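Local coordinates for protein signal recognition particle receptor FtsY (Sulfolobus acidocaldarius, PDB 5L3S) that acts as the docking receptor for the signal recognition particle and belongs to the SRP54-type family of P-loop GTPases, at residues E231-F236 / L260-E265; V245-V250 / G256-S261; T88-K93 / F102-F107; E28-Q33 / E68-T73. All coordinates share one frame; numbering follows the deposited sequence.

Contact 1: E231-F236 / L260-E265; sequences EQARHF and LSLAYE
Arg234 and Glu265 bridge two neighbouring helices, 228-239 and 258-266, of the P-loop GTPase domain, while Ala233 and Leu262 meet on the side facing the sheet. The arginine chain runs extended from CG to NE, with CG beside the backbone N and anti to the carbonyl carbon (chi1 -76°). This carries the guanidinium toward the second helix, where NH2 meets one carboxylate oxygen. Glu265 OE1 lies at the edge of that guanidinium, near its plane, yet the carboxylate is turned 56° out of the same plane. The salt bridge is therefore one-sided: NH2 to OE1 is modelled at 2.5 Å, a length too short to be taken literally, whereas OE2 stands 4.0 Å from NH2. The glutamate chain is bent at chi2 (-65°), which folds the carboxylate round toward the arginine; CG, placed by chi1, also lies 3.3 Å from Arg234 NH2. OE2 has a long, weak ion pair with Lys46 of helix 41-55. On the sheet side the contact is apolar. Ala233 CB points at the other helix, and both Ala233 and Leu262 also rest on strand 216-222, through Leu219 and Leu221 respectively. On the far flank of helix 228-239, His235 NE2 donates to Glu231 OE2 over 2.7 Å. Where the two helices come nearest, Leu262 pushes a single methyl, CD2, against Ala233 CB at 3.5 Å, closer than ordinary carbon packing.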
# COMPACT_ATOMS: atom_id res chain seq x y z
N GLU B 231 -6.23 -6.63 -7.89
CA GLU B 231 -7.58 -6.12 -8.13
C GLU B 231 -7.56 -4.70 -8.71
O GLU B 231 -8.31 -4.39 -9.63
CB GLU B 231 -8.43 -6.18 -6.86
CG GLU B 231 -9.89 -5.78 -7.08
CD GLU B 231 -10.70 -6.90 -7.72
OE1 GLU B 231 -10.14 -8.00 -7.94
OE2 GLU B 231 -11.90 -6.67 -7.99
N GLN B 232 -6.71 -3.84 -8.17
CA GLN B 232 -6.49 -2.50 -8.74
C GLN B 232 -6.05 -2.59 -10.21
O GLN B 232 -6.59 -1.90 -11.08
CB GLN B 232 -5.41 -1.74 -7.95
CG GLN B 232 -5.80 -1.37 -6.52
CD GLN B 232 -4.60 -0.90 -5.71
OE1 GLN B 232 -3.64 -0.34 -6.26
NE2 GLN B 232 -4.64 -1.13 -4.41
N ALA B 233 -5.07 -3.43 -10.48
CA ALA B 233 -4.57 -3.61 -11.84
C ALA B 233 -5.64 -4.11 -12.81
O ALA B 233 -5.69 -3.64 -13.95
CB ALA B 233 -3.38 -4.54 -11.83
N ARG B 234 -6.48 -5.06 -12.37
CA ARG B 234 -7.53 -5.62 -13.23
C ARG B 234 -8.59 -4.58 -13.58
O ARG B 234 -8.98 -4.43 -14.75
CB ARG B 234 -8.25 -6.78 -12.54
CG ARG B 234 -7.50 -8.09 -12.50
CD ARG B 234 -8.42 -9.14 -11.90
NE ARG B 234 -7.75 -10.42 -11.68
CZ ARG B 234 -7.53 -11.33 -12.62
NH1 ARG B 234 -7.91 -11.11 -13.87
NH2 ARG B 234 -6.91 -12.46 -12.30
N HIS B 235 -9.09 -3.90 -12.56
CA HIS B 235 -10.12 -2.89 -12.71
C HIS B 235 -9.66 -1.74 -13.59
O HIS B 235 -10.38 -1.33 -14.48
CB HIS B 235 -10.55 -2.35 -11.35
CG HIS B 235 -11.58 -3.18 -10.66
ND1 HIS B 235 -12.93 -2.96 -10.81
CD2 HIS B 235 -11.46 -4.23 -9.82
CE1 HIS B 235 -13.60 -3.84 -10.09
NE2 HIS B 235 -12.73 -4.63 -9.48
N PHE B 236 -8.46 -1.23 -13.32
CA PHE B 236 -7.92 -0.11 -14.10
C PHE B 236 -7.69 -0.52 -15.55
O PHE B 236 -7.90 0.27 -16.48
CB PHE B 236 -6.62 0.42 -13.48
CG PHE B 236 -6.83 1.45 -12.40
CD1 PHE B 236 -7.64 2.56 -12.62
CD2 PHE B 236 -6.19 1.33 -11.18
CE1 PHE B 236 -7.81 3.52 -11.62
CE2 PHE B 236 -6.37 2.29 -10.17
CZ PHE B 236 -7.18 3.37 -10.39
N LEU B 260 4.68 -10.89 -10.68
CA LEU B 260 4.36 -12.17 -11.29
C LEU B 260 2.88 -12.27 -11.65
O LEU B 260 2.53 -12.73 -12.74
CB LEU B 260 4.75 -13.31 -10.33
CG LEU B 260 4.46 -14.75 -10.76
CD1 LEU B 260 4.95 -15.02 -12.19
CD2 LEU B 260 5.09 -15.73 -9.77
N SER B 261 2.02 -11.83 -10.73
CA SER B 261 0.58 -11.86 -10.96
C SER B 261 0.16 -11.02 -12.18
O SER B 261 -0.70 -11.44 -12.96
CB SER B 261 -0.19 -11.42 -9.71
OG SER B 261 -0.06 -12.40 -8.70
N LEU B 262 0.76 -9.85 -12.31
CA LEU B 262 0.51 -8.95 -13.43
C LEU B 262 0.84 -9.60 -14.77
O LEU B 262 0.06 -9.54 -15.72
CB LEU B 262 1.35 -7.69 -13.28
CG LEU B 262 0.87 -6.67 -12.27
CD1 LEU B 262 1.93 -5.60 -12.12
CD2 LEU B 262 -0.42 -6.09 -12.79
N ALA B 263 2.02 -10.21 -14.85
CA ALA B 263 2.44 -10.89 -16.06
C ALA B 263 1.56 -12.10 -16.32
O ALA B 263 1.08 -12.30 -17.44
CB ALA B 263 3.90 -11.30 -15.96
N TYR B 264 1.33 -12.90 -15.29
CA TYR B 264 0.61 -14.16 -15.45
C TYR B 264 -0.87 -13.94 -15.79
O TYR B 264 -1.39 -14.57 -16.71
CB TYR B 264 0.76 -15.04 -14.19
CG TYR B 264 0.23 -16.44 -14.33
CD1 TYR B 264 -1.09 -16.74 -14.03
CD2 TYR B 264 1.05 -17.47 -14.78
CE1 TYR B 264 -1.58 -18.03 -14.17
CE2 TYR B 264 0.58 -18.75 -14.91
CZ TYR B 264 -0.73 -19.03 -14.61
OH TYR B 264 -1.19 -20.32 -14.75
N GLU B 265 -1.53 -13.04 -15.07
CA GLU B 265 -2.96 -12.77 -15.28
C GLU B 265 -3.29 -11.76 -16.37
O GLU B 265 -4.24 -11.95 -17.12
CB GLU B 265 -3.60 -12.26 -13.98
CG GLU B 265 -3.79 -13.33 -12.95
CD GLU B 265 -4.78 -14.36 -13.41
OE1 GLU B 265 -5.84 -13.96 -13.94
OE2 GLU B 265 -4.50 -15.56 -13.25

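Contact 2: V245-V250 / G256-S261; sequences VILTKV and GGIALS. With GNP (phosphoaminophosphonic acid-guanylate ester), chain R.
The beta-alpha-beta unit formed by strand 244-248, helix 258-266 and strand 270-274 joins strand to helix through Leu247, which leans on Ile258 and Ala259. The strand then runs into Thr248-Lys249-Val250-Asp251, the TKxD guanine-recognition motif of P-loop GTPases. Ile258 CG2 sits astride the fork of the leucine, 3.6 Å from Leu247 CD1 and equally 3.6 Å from Leu247 CD2. It projects this way because CG1 is anti to the backbone N (chi1 -176°), which places CG2 between N and the carbonyl carbon. Ala259 CB touches one of the two methyls more loosely, 4.1 Å from Leu247 CD1. Gly256, with a positive phi that suits glycine, brings the chain into the helix beside this leucine, and its O accepts from Ala259 N at 2.9 Å. On the other side of the strand end lies the nucleotide GNP. Lys249 N donates to GNP O6 at 2.9 Å with an N-H...O angle of 155°. The extended lysine side chain passes over the face of the base, CG being 3.7 Å from GNP C5, and continues past the ribose, where CE lies 3.7 Å from GNP O4'. Its NZ ends at Asp222 OD2, Gly111 O and a backbone atom of another protein chain. Asp251 OD1 also bonds GNP. The Leu247 packing is purely apolar and joins the strand to the helix N-terminal turn, whereas a main-chain N-H facing a carbonyl acceptor, with a hydrocarbon chain laid on the ring, is consistent with recognition of the 6-oxo group of guanine.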
# COMPACT_ATOMS: atom_id res chain seq x y z
N VAL B 245 3.53 -0.91 -15.57
CA VAL B 245 3.37 -0.62 -14.15
C VAL B 245 4.72 -0.21 -13.58
O VAL B 245 5.76 -0.74 -13.99
CB VAL B 245 2.86 -1.89 -13.42
CG1 VAL B 245 3.02 -1.78 -11.92
CG2 VAL B 245 1.41 -2.17 -13.81
N ILE B 246 4.70 0.73 -12.65
CA ILE B 246 5.84 0.94 -11.77
C ILE B 246 5.43 0.54 -10.34
O ILE B 246 4.39 0.97 -9.86
CB ILE B 246 6.35 2.41 -11.84
CG1 ILE B 246 6.99 2.68 -13.21
CG2 ILE B 246 7.34 2.71 -10.70
CD1 ILE B 246 7.38 4.17 -13.46
N LEU B 247 6.24 -0.30 -9.71
CA LEU B 247 5.99 -0.75 -8.33
C LEU B 247 6.84 0.07 -7.38
O LEU B 247 8.05 0.18 -7.57
CB LEU B 247 6.42 -2.22 -8.18
CG LEU B 247 5.72 -3.27 -9.03
CD1 LEU B 247 6.17 -4.67 -8.59
CD2 LEU B 247 4.22 -3.12 -8.88
N THR B 248 6.22 0.63 -6.34
CA THR B 248 6.93 1.49 -5.39
C THR B 248 7.19 0.82 -4.04
O THR B 248 6.60 -0.21 -3.71
CB THR B 248 6.11 2.76 -5.10
OG1 THR B 248 4.87 2.37 -4.51
CG2 THR B 248 5.84 3.55 -6.40
N LYS B 249 8.08 1.44 -3.25
CA LYS B 249 8.28 1.08 -1.85
C LYS B 249 8.83 -0.32 -1.68
O LYS B 249 8.59 -0.97 -0.68
CB LYS B 249 6.99 1.27 -1.04
CG LYS B 249 6.40 2.68 -1.15
CD LYS B 249 5.03 2.78 -0.42
CE LYS B 249 4.28 4.05 -0.90
NZ LYS B 249 2.88 4.13 -0.35
N VAL B 250 9.57 -0.79 -2.69
CA VAL B 250 10.15 -2.12 -2.66
C VAL B 250 11.21 -2.18 -1.56
O VAL B 250 11.51 -3.25 -1.01
CB VAL B 250 10.71 -2.47 -4.06
CG1 VAL B 250 11.60 -3.69 -4.02
CG2 VAL B 250 9.55 -2.67 -5.03
N GLY B 256 7.36 -8.05 -3.74
CA GLY B 256 6.78 -7.58 -4.99
C GLY B 256 6.17 -8.66 -5.88
O GLY B 256 6.23 -8.56 -7.10
N GLY B 257 5.53 -9.66 -5.26
CA GLY B 257 4.98 -10.79 -6.00
C GLY B 257 3.90 -10.37 -6.99
O GLY B 257 3.58 -11.11 -7.91
N ILE B 258 3.33 -9.17 -6.78
CA ILE B 258 2.41 -8.56 -7.76
C ILE B 258 2.98 -8.57 -9.19
O ILE B 258 2.25 -8.72 -10.15
CB ILE B 258 2.00 -7.09 -7.37
CG1 ILE B 258 0.98 -6.51 -8.36
CG2 ILE B 258 3.19 -6.15 -7.30
CD1 ILE B 258 -0.36 -7.25 -8.37
N ALA B 259 4.30 -8.40 -9.31
CA ALA B 259 4.97 -8.47 -10.62
C ALA B 259 4.64 -9.76 -11.39
O ALA B 259 4.36 -9.74 -12.59
CB ALA B 259 6.48 -8.33 -10.45
N LEU B 260 4.68 -10.89 -10.68
CA LEU B 260 4.36 -12.17 -11.29
C LEU B 260 2.88 -12.27 -11.65
O LEU B 260 2.53 -12.73 -12.74
CB LEU B 260 4.75 -13.31 -10.33
CG LEU B 260 4.46 -14.75 -10.76
CD1 LEU B 260 4.95 -15.02 -12.19
CD2 LEU B 260 5.09 -15.73 -9.77
N SER B 261 2.02 -11.83 -10.73
CA SER B 261 0.58 -11.86 -10.96
C SER B 261 0.16 -11.02 -12.18
O SER B 261 -0.70 -11.44 -12.96
CB SER B 261 -0.19 -11.42 -9.71
OG SER B 261 -0.06 -12.40 -8.70
PG GNP R . -1.59 11.01 -3.82
O1G GNP R . -1.30 12.03 -4.90
O2G GNP R . -2.19 11.63 -2.57
O3G GNP R . -2.54 9.91 -4.24
N3B GNP R . -0.21 10.32 -3.40
PB GNP R . 0.86 9.79 -4.51
O1B GNP R . 1.13 10.86 -5.48
O2B GNP R . 0.33 8.56 -5.13
O3A GNP R . 2.11 9.47 -3.73
PA GNP R . 3.24 10.39 -3.25
O1A GNP R . 4.22 10.64 -4.37
O2A GNP R . 2.70 11.59 -2.55
O5' GNP R . 4.07 9.51 -2.25
C5' GNP R . 3.52 9.06 -0.97
C4' GNP R . 4.67 8.78 -0.02
O4' GNP R . 5.39 7.56 -0.43
C3' GNP R . 5.72 9.87 0.03
O3' GNP R . 6.22 9.95 1.36
C2' GNP R . 6.81 9.35 -0.91
O2' GNP R . 8.08 9.88 -0.57
C1' GNP R . 6.76 7.87 -0.51
N9 GNP R . 7.35 6.99 -1.52
C8 GNP R . 7.10 6.95 -2.87
N7 GNP R . 7.79 6.02 -3.51
C5 GNP R . 8.53 5.42 -2.49
C6 GNP R . 9.46 4.36 -2.56
O6 GNP R . 9.81 3.76 -3.58
N1 GNP R . 10.00 4.06 -1.30
C2 GNP R . 9.65 4.70 -0.13
N2 GNP R . 10.25 4.31 1.00
N3 GNP R . 8.78 5.70 -0.07
C4 GNP R . 8.27 6.01 -1.27

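Contact 3: T88-K93 / F102-F107; sequences TDLIEK and FVIIFF
Leu90 divides its two methyls between Phe102 and Ile104, joining helix 90-96 to strand 102-107, an inner strand of the parallel part of the GTPase-domain sheet. With CG anti to the backbone N (chi1 178°), the leucine fork reaches the sheet although its first bond does not aim there. Leu90 CD1 lies 4.4 Å from Phe102 CE1, and the other branch, CD2, lies 4.3 Å from Ile104 CD1. A turn further along the helix, Lys93 O comes within 4.3 Å of Phe102 CE2, while the end of the lysine side chain leads off elsewhere. These are easy van der Waals distances, so the helix is laid against the strand without tight interlocking. In the next shell, the phenylalanine ring receives Ile104 CG1 in its own plane, at the edge, 3.7 Å from Phe102 CD1; two residues apart on the strand, they form one apolar patch facing the leucine. Phe216 and Ile218 of the adjoining strand 216-222 extend that patch, and Leu188 of strand 186-191 borders Ile104 as well. The strand itself leads on to the loop holding Asn110 and Gly111, which line the GNP pocket. On the helix side, Asp89 is the N-cap: its OD2 accepts two weak bonds, from Ile91 N at 3.3 Å and from Glu92 N at 3.4 Å.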
# COMPACT_ATOMS: atom_id res chain seq x y z
N THR B 88 9.91 -3.04 -25.17
CA THR B 88 11.05 -2.16 -25.44
C THR B 88 11.30 -1.22 -24.27
O THR B 88 10.35 -0.73 -23.63
CB THR B 88 10.82 -1.34 -26.72
OG1 THR B 88 10.51 -2.22 -27.80
CG2 THR B 88 12.07 -0.54 -27.08
N ASP B 89 12.57 -0.96 -23.98
CA ASP B 89 12.96 -0.02 -22.93
C ASP B 89 12.33 1.35 -23.19
O ASP B 89 12.30 1.81 -24.33
CB ASP B 89 14.48 0.09 -22.88
CG ASP B 89 14.95 1.12 -21.88
OD1 ASP B 89 14.84 0.88 -20.67
OD2 ASP B 89 15.45 2.18 -22.32
N LEU B 90 11.85 2.00 -22.13
CA LEU B 90 11.08 3.23 -22.28
C LEU B 90 11.88 4.37 -22.89
O LEU B 90 11.37 5.15 -23.69
CB LEU B 90 10.49 3.68 -20.93
CG LEU B 90 9.71 4.99 -20.97
CD1 LEU B 90 8.53 4.89 -21.93
CD2 LEU B 90 9.23 5.36 -19.58
N ILE B 91 13.14 4.48 -22.49
CA ILE B 91 13.98 5.54 -23.03
C ILE B 91 14.21 5.32 -24.52
O ILE B 91 14.16 6.26 -25.31
CB ILE B 91 15.30 5.65 -22.25
CG1 ILE B 91 15.02 6.15 -20.83
CG2 ILE B 91 16.27 6.60 -22.96
CD1 ILE B 91 16.05 5.70 -19.82
N GLU B 92 14.43 4.06 -24.91
CA GLU B 92 14.60 3.75 -26.33
C GLU B 92 13.31 4.04 -27.09
O GLU B 92 13.35 4.56 -28.20
CB GLU B 92 15.04 2.29 -26.53
CG GLU B 92 15.09 1.85 -27.99
CD GLU B 92 15.35 0.36 -28.16
OE1 GLU B 92 15.84 -0.27 -27.20
OE2 GLU B 92 15.04 -0.18 -29.24
N LYS B 93 12.17 3.75 -26.46
CA LYS B 93 10.85 4.08 -27.01
C LYS B 93 10.72 5.57 -27.30
O LYS B 93 10.31 5.96 -28.39
CB LYS B 93 9.73 3.71 -26.03
CG LYS B 93 9.19 2.29 -26.10
CD LYS B 93 7.99 2.15 -25.14
CE LYS B 93 7.56 0.71 -24.92
NZ LYS B 93 6.80 0.17 -26.08
N PHE B 102 6.77 13.50 -26.25
CA PHE B 102 6.27 12.18 -25.92
C PHE B 102 5.53 12.34 -24.60
O PHE B 102 6.11 12.81 -23.63
CB PHE B 102 7.46 11.21 -25.77
CG PHE B 102 7.06 9.77 -25.60
CD1 PHE B 102 6.66 9.27 -24.36
CD2 PHE B 102 7.14 8.89 -26.68
CE1 PHE B 102 6.31 7.94 -24.21
CE2 PHE B 102 6.79 7.56 -26.53
CZ PHE B 102 6.38 7.08 -25.30
N VAL B 103 4.25 11.99 -24.57
CA VAL B 103 3.40 12.27 -23.43
C VAL B 103 3.13 11.02 -22.59
O VAL B 103 2.64 10.01 -23.10
CB VAL B 103 2.05 12.86 -23.87
CG1 VAL B 103 1.13 13.07 -22.67
CG2 VAL B 103 2.27 14.19 -24.62
N ILE B 104 3.47 11.11 -21.31
CA ILE B 104 3.28 10.00 -20.38
C ILE B 104 2.35 10.44 -19.26
O ILE B 104 2.50 11.54 -18.72
CB ILE B 104 4.62 9.61 -19.74
CG1 ILE B 104 5.68 9.38 -20.84
CG2 ILE B 104 4.45 8.37 -18.84
CD1 ILE B 104 7.03 8.97 -20.30
N ILE B 105 1.39 9.58 -18.91
CA ILE B 105 0.50 9.88 -17.78
C ILE B 105 0.69 8.80 -16.73
O ILE B 105 1.01 7.64 -17.06
CB ILE B 105 -0.98 10.01 -18.24
CG1 ILE B 105 -1.87 10.56 -17.11
CG2 ILE B 105 -1.49 8.68 -18.77
CD1 ILE B 105 -3.25 11.05 -17.61
N PHE B 106 0.51 9.20 -15.47
CA PHE B 106 0.69 8.32 -14.31
C PHE B 106 -0.61 8.35 -13.52
O PHE B 106 -1.16 9.43 -13.26
CB PHE B 106 1.83 8.85 -13.42
CG PHE B 106 3.18 8.90 -14.10
CD1 PHE B 106 3.46 9.88 -15.04
CD2 PHE B 106 4.15 7.97 -13.80
CE1 PHE B 106 4.70 9.92 -15.67
CE2 PHE B 106 5.39 8.00 -14.43
CZ PHE B 106 5.67 8.98 -15.36
N PHE B 107 -1.14 7.17 -13.18
CA PHE B 107 -2.33 7.13 -12.32
C PHE B 107 -2.31 5.93 -11.38
O PHE B 107 -1.45 5.05 -11.48
CB PHE B 107 -3.63 7.18 -13.16
CG PHE B 107 -3.72 6.12 -14.26
CD1 PHE B 107 -4.14 4.82 -13.98
CD2 PHE B 107 -3.43 6.45 -15.58
CE1 PHE B 107 -4.23 3.86 -14.99
CE2 PHE B 107 -3.52 5.51 -16.59
CZ PHE B 107 -3.92 4.21 -16.30

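Contact 4: E28-Q33 / E68-T73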
# COMPACT_ATOMS: atom_id res chain seq x y z
N GLU B 28 3.98 -27.66 -1.32
CA GLU B 28 3.47 -26.90 -0.19
C GLU B 28 4.46 -25.86 0.33
O GLU B 28 4.06 -24.73 0.64
CB GLU B 28 2.98 -27.81 0.94
CG GLU B 28 1.71 -28.58 0.57
CD GLU B 28 0.61 -27.67 0.02
OE1 GLU B 28 0.10 -26.82 0.78
OE2 GLU B 28 0.26 -27.81 -1.17
N GLU B 29 5.73 -26.21 0.44
CA GLU B 29 6.73 -25.22 0.84
C GLU B 29 6.77 -24.06 -0.16
O GLU B 29 6.86 -22.90 0.23
CB GLU B 29 8.12 -25.84 0.98
CG GLU B 29 8.31 -26.70 2.22
CD GLU B 29 9.66 -27.39 2.26
OE1 GLU B 29 10.40 -27.35 1.26
OE2 GLU B 29 9.98 -27.99 3.31
N LEU B 30 6.69 -24.39 -1.44
CA LEU B 30 6.69 -23.35 -2.48
C LEU B 30 5.45 -22.47 -2.41
O LEU B 30 5.52 -21.27 -2.69
CB LEU B 30 6.84 -23.97 -3.87
CG LEU B 30 8.22 -24.57 -4.14
CD1 LEU B 30 8.25 -25.33 -5.47
CD2 LEU B 30 9.29 -23.47 -4.12
N ARG B 31 4.32 -23.06 -2.04
CA ARG B 31 3.08 -22.31 -1.95
C ARG B 31 3.18 -21.25 -0.87
O ARG B 31 2.77 -20.11 -1.08
CB ARG B 31 1.89 -23.22 -1.63
CG ARG B 31 0.58 -22.44 -1.48
CD ARG B 31 -0.53 -23.30 -0.89
NE ARG B 31 -0.69 -24.55 -1.62
CZ ARG B 31 -1.24 -24.65 -2.83
NH1 ARG B 31 -1.68 -23.56 -3.46
NH2 ARG B 31 -1.33 -25.85 -3.41
N PHE B 32 3.74 -21.61 0.27
CA PHE B 32 3.86 -20.65 1.35
C PHE B 32 4.93 -19.58 1.09
O PHE B 32 4.80 -18.45 1.56
CB PHE B 32 4.02 -21.37 2.69
CG PHE B 32 2.81 -22.15 3.07
CD1 PHE B 32 1.60 -21.50 3.30
CD2 PHE B 32 2.84 -23.53 3.15
CE1 PHE B 32 0.47 -22.21 3.63
CE2 PHE B 32 1.72 -24.25 3.47
CZ PHE B 32 0.53 -23.59 3.71
N GLN B 33 5.94 -19.93 0.32
CA GLN B 33 6.95 -18.97 -0.09
C GLN B 33 6.35 -17.91 -1.03
O GLN B 33 6.57 -16.71 -0.84
CB GLN B 33 8.14 -19.68 -0.77
CG GLN B 33 9.28 -18.74 -1.13
CD GLN B 33 10.59 -19.47 -1.40
OE1 GLN B 33 10.66 -20.70 -1.34
NE2 GLN B 33 11.64 -18.71 -1.70
N GLU B 68 14.83 -30.31 -5.77
CA GLU B 68 15.60 -29.29 -6.48
C GLU B 68 15.15 -29.11 -7.92
O GLU B 68 15.06 -27.98 -8.39
CB GLU B 68 17.11 -29.57 -6.42
CG GLU B 68 17.92 -28.36 -6.89
CD GLU B 68 19.42 -28.58 -6.79
OE1 GLU B 68 19.86 -29.75 -6.73
OE2 GLU B 68 20.16 -27.57 -6.76
N ILE B 69 14.86 -30.21 -8.62
CA ILE B 69 14.30 -30.10 -9.97
C ILE B 69 12.99 -29.30 -9.96
O ILE B 69 12.73 -28.51 -10.87
CB ILE B 69 14.09 -31.49 -10.64
CG1 ILE B 69 15.42 -32.09 -11.07
CG2 ILE B 69 13.19 -31.38 -11.87
CD1 ILE B 69 16.01 -33.07 -10.10
N VAL B 70 12.18 -29.51 -8.93
CA VAL B 70 10.92 -28.79 -8.79
C VAL B 70 11.16 -27.30 -8.62
O VAL B 70 10.54 -26.48 -9.30
CB VAL B 70 10.11 -29.29 -7.57
CG1 VAL B 70 8.88 -28.41 -7.32
CG2 VAL B 70 9.71 -30.74 -7.78
N ILE B 71 12.07 -26.95 -7.72
CA ILE B 71 12.38 -25.55 -7.44
C ILE B 71 12.97 -24.88 -8.68
O ILE B 71 12.59 -23.76 -9.03
CB ILE B 71 13.34 -25.42 -6.24
CG1 ILE B 71 12.62 -25.83 -4.95
CG2 ILE B 71 13.85 -24.00 -6.11
CD1 ILE B 71 13.53 -25.97 -3.74
N ASN B 72 13.90 -25.56 -9.34
CA ASN B 72 14.51 -25.00 -10.55
C ASN B 72 13.52 -24.87 -11.70
O ASN B 72 13.58 -23.91 -12.46
CB ASN B 72 15.74 -25.80 -10.97
CG ASN B 72 16.93 -25.51 -10.10
OD1 ASN B 72 16.93 -24.53 -9.34
ND2 ASN B 72 17.96 -26.34 -10.20
N THR B 73 12.63 -25.85 -11.84
CA THR B 73 11.59 -25.78 -12.87
C THR B 73 10.70 -24.55 -12.62
O THR B 73 10.32 -23.84 -13.55
CB THR B 73 10.74 -27.07 -12.91
OG1 THR B 73 11.60 -28.19 -13.10
CG2 THR B 73 9.74 -27.03 -14.05
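Leu30 of helix 20-36 reaches across to Val70 and Ile71 of helix 66-85, a plain helix-helix packing in the SRP54-type helical bundle domain. The tight half is the Val70 side. There Leu30 CD1 meets Val70 CG1 at 3.6 Å, the valine methyl being anti to its backbone N (chi1 173°). This pair is buried: Val70 also touches Leu23 and Val26 of helix 20-36 and Leu51 of helix 41-55, and Leu30 borders Phe295 of the C-terminal helix 287-295. The other leucine branch, CD2, has the slacker partner, Ile71 CG1, at 4.2 Å. Ile71 is partly exposed, and the contact opens from there toward solvent, with Glu29, Glu68 and Asn72 exposed nearby. Charged groups stay off the interface: Arg31 pairs with Glu28 one turn back on its own helix, through weak bonds. On the second helix, Ile69 O is approached from opposite faces of its carbonyl plane by two donors of one residue, Thr73 OG1 and Thr73 N, the backbone bond from Thr73 N measuring 2.8 Å.

Overall arrangement
Contacts 1 and 2 are neighbours, their centres about 10 Å apart: both use helix 258-266, share Leu260 and Ser261, and touch where Leu262 CD1 lies 3.9 Å from Val245 CG2. The helix that packs on helix 228-239 in contact 1 also packs on the strand that leads to the guanine base in contact 2. Contact 3 reaches the same sheet, its centre about 18 Å from that of contact 2; the Ile104 side chain is about 14 Å from GNP. Contact 4, in the helical bundle, lies across the chain's centre from contact 3, centres about 36 Å apart, but its nearest atoms come within about 9 Å of contact 1 and 8 Å of contact 2, without touching. Its helix 66-85 also touches Leu260 and Ala263.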